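Local coordinates for protein beta-N-acetylhexosaminidase (PDB 3RCN) that probably hydrolyses terminal non-reducing N-acetyl-D-hexosamine residues from N-acetyl-beta-D-hexosaminides, as a member of glycosyl hydrolase family 20, at residues Met184-Tyr189 and Asn296-Val301. Sequence-based numbering, arbitrary orientation.
Sequences MQINRY and NVLDEV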
loop_
_atom_site.group_PDB
_atom_site.type_symbol
_atom_site.label_atom_id
_atom_site.label_comp_id
_atom_site.label_asym_id
_atom_site.label_seq_id
_atom_site.Cartn_x
_atom_site.Cartn_y
_atom_site.Cartn_z
HETATM N N MSE A 184 -2.943 5.246 18.489
HETATM C CA MSE A 184 -4.220 4.584 18.694
HETATM C C MSE A 184 -5.307 5.505 19.241
HETATM O O MSE A 184 -5.161 6.117 20.297
HETATM C CB MSE A 184 -4.056 3.351 19.573
HETATM C CG MSE A 184 -5.343 2.572 19.679
HETATM SE SE MSE A 184 -5.326 1.248 21.105
HETATM C CE MSE A 184 -7.165 0.617 20.898
ATOM N N GLN A 185 -6.403 5.593 18.510
ATOM C CA GLN A 185 -7.511 6.434 18.911
ATOM C C GLN A 185 -8.206 5.842 20.134
ATOM O O GLN A 185 -8.577 4.661 20.138
ATOM C CB GLN A 185 -8.486 6.574 17.755
ATOM C CG GLN A 185 -9.859 7.051 18.137
ATOM C CD GLN A 185 -10.811 6.994 16.953
ATOM O OE1 GLN A 185 -11.142 8.031 16.355
ATOM N NE2 GLN A 185 -11.250 5.776 16.595
ATOM N N ILE A 186 -8.345 6.663 21.176
ATOM C CA ILE A 186 -9.040 6.278 22.399
ATOM C C ILE A 186 -10.221 7.220 22.587
ATOM O O ILE A 186 -10.060 8.440 22.634
ATOM C CB ILE A 186 -8.138 6.374 23.642
ATOM C CG1 ILE A 186 -6.883 5.520 23.491
ATOM C CG2 ILE A 186 -8.891 5.920 24.867
ATOM C CD1 ILE A 186 -7.158 4.044 23.453
ATOM N N ASN A 187 -11.409 6.642 22.684
ATOM C CA ASN A 187 -12.647 7.405 22.711
ATOM C C ASN A 187 -12.769 8.322 23.925
ATOM O O ASN A 187 -13.302 9.420 23.824
ATOM C CB ASN A 187 -13.859 6.462 22.634
ATOM C CG ASN A 187 -13.958 5.714 21.295
ATOM O OD1 ASN A 187 -13.580 6.231 20.228
ATOM N ND2 ASN A 187 -14.474 4.486 21.353
ATOM N N ARG A 188 -12.273 7.873 25.072
ATOM C CA ARG A 188 -12.404 8.657 26.291
ATOM C C ARG A 188 -11.414 9.808 26.329
ATOM O O ARG A 188 -11.660 10.830 26.968
ATOM C CB ARG A 188 -12.230 7.769 27.526
ATOM C CG ARG A 188 -12.387 8.499 28.854
ATOM C CD ARG A 188 -12.025 7.582 30.003
ATOM N NE ARG A 188 -12.903 6.417 30.041
ATOM C CZ ARG A 188 -13.744 6.144 31.034
ATOM N NH1 ARG A 188 -13.811 6.939 32.101
ATOM N NH2 ARG A 188 -14.508 5.062 30.964
ATOM N N TYR A 189 -10.295 9.640 25.637
ATOM C CA TYR A 189 -9.209 10.612 25.706
ATOM C C TYR A 189 -8.811 11.127 24.315
ATOM O O TYR A 189 -7.713 10.833 23.832
ATOM C CB TYR A 189 -7.999 9.985 26.400
ATOM C CG TYR A 189 -8.244 9.551 27.838
ATOM C CD1 TYR A 189 -8.824 10.416 28.761
ATOM C CD2 TYR A 189 -7.892 8.272 28.272
ATOM C CE1 TYR A 189 -9.044 10.031 30.067
ATOM C CE2 TYR A 189 -8.109 7.879 29.571
ATOM C CZ TYR A 189 -8.683 8.761 30.472
ATOM O OH TYR A 189 -8.893 8.372 31.779
ATOM N N ASN A 296 -8.119 2.907 31.922
ATOM C CA ASN A 296 -9.102 3.306 30.918
ATOM C C ASN A 296 -8.613 3.063 29.480
ATOM O O ASN A 296 -9.380 2.631 28.621
ATOM C CB ASN A 296 -9.533 4.755 31.129
ATOM C CG ASN A 296 -10.399 4.920 32.367
ATOM O OD1 ASN A 296 -11.132 4.009 32.743
ATOM N ND2 ASN A 296 -10.314 6.079 33.007
ATOM N N VAL A 297 -7.333 3.321 29.229
ATOM C CA VAL A 297 -6.753 3.027 27.932
ATOM C C VAL A 297 -6.771 1.523 27.703
ATOM O O VAL A 297 -7.157 1.053 26.631
ATOM C CB VAL A 297 -5.308 3.553 27.818
ATOM C CG1 VAL A 297 -4.589 2.884 26.672
ATOM C CG2 VAL A 297 -5.294 5.063 27.658
ATOM N N LEU A 298 -6.377 0.755 28.713
ATOM C CA LEU A 298 -6.266 -0.684 28.505
ATOM C C LEU A 298 -7.633 -1.353 28.391
ATOM O O LEU A 298 -7.735 -2.478 27.905
ATOM C CB LEU A 298 -5.436 -1.349 29.596
ATOM C CG LEU A 298 -3.936 -1.068 29.612
ATOM C CD1 LEU A 298 -3.345 -1.607 30.912
ATOM C CD2 LEU A 298 -3.232 -1.661 28.405
ATOM N N ASP A 299 -8.673 -0.653 28.839
ATOM C CA ASP A 299 -10.046 -1.123 28.682
ATOM C C ASP A 299 -10.429 -1.087 27.214
ATOM O O ASP A 299 -11.055 -2.012 26.708
ATOM C CB ASP A 299 -11.026 -0.241 29.453
ATOM C CG ASP A 299 -11.053 -0.541 30.939
ATOM O OD1 ASP A 299 -10.666 -1.661 31.332
ATOM O OD2 ASP A 299 -11.471 0.347 31.715
ATOM N N GLU A 300 -10.069 -0.014 26.522
ATOM C CA GLU A 300 -10.371 0.047 25.097
ATOM C C GLU A 300 -9.469 -0.884 24.299
ATOM O O GLU A 300 -9.944 -1.573 23.401
ATOM C CB GLU A 300 -10.348 1.486 24.574
ATOM C CG GLU A 300 -11.413 2.331 25.264
ATOM C CD GLU A 300 -11.628 3.688 24.627
ATOM O OE1 GLU A 300 -11.582 3.781 23.375
ATOM O OE2 GLU A 300 -11.858 4.663 25.386
ATOM N N VAL A 301 -8.186 -0.937 24.645
ATOM C CA VAL A 301 -7.268 -1.840 23.953
ATOM C C VAL A 301 -7.820 -3.254 23.943
ATOM O O VAL A 301 -7.829 -3.933 22.921
ATOM C CB VAL A 301 -5.901 -1.900 24.633
ATOM C CG1 VAL A 301 -5.068 -3.057 24.058
ATOM C CG2 VAL A 301 -5.183 -0.575 24.507
#
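E300 is the main protrusion of helix segment 296-301, and its carboxylate fits against a type I turn formed by I186-Y189. N187 and R188, the two central residues of that turn, direct their backbone NH groups at it: N187 N donates to E300 OE1 at 2.9 Å and R188 N to E300 OE2 at 3.3 Å. E300 OE1 also accepts a hydrogen bond from Q223 NE2, at the start of helix 223-235. Beside the carboxylate, I186 fills the hollow between the E300 stem and V297, with I186 CG2 3.3 Å from E300 OE2 and I186 CD1 4.3 Å from V297 CG1. Helix 288-304 packs on the outside of the TIM barrel, where L298 and V301 reach strand 309-313; segment 184-189 belongs to the long excursion between strand 171-178 and helix 223-235, so the contact ties a barrel loop to a helix further along the chain. One helical turn on from V297, V301 CG2 meets SE of M184 (selenomethionine) at 3.9 Å. Toward the start of the helix segment, Y189 presents its ring edge to V297, CD2 to CG2 4.2 Å, while F293 stacks on the ring. Y189 OH accepts a hydrogen bond from N296 ND2 (3.0 Å), and the same amide nitrogen lies over one face of the R188 guanidinium.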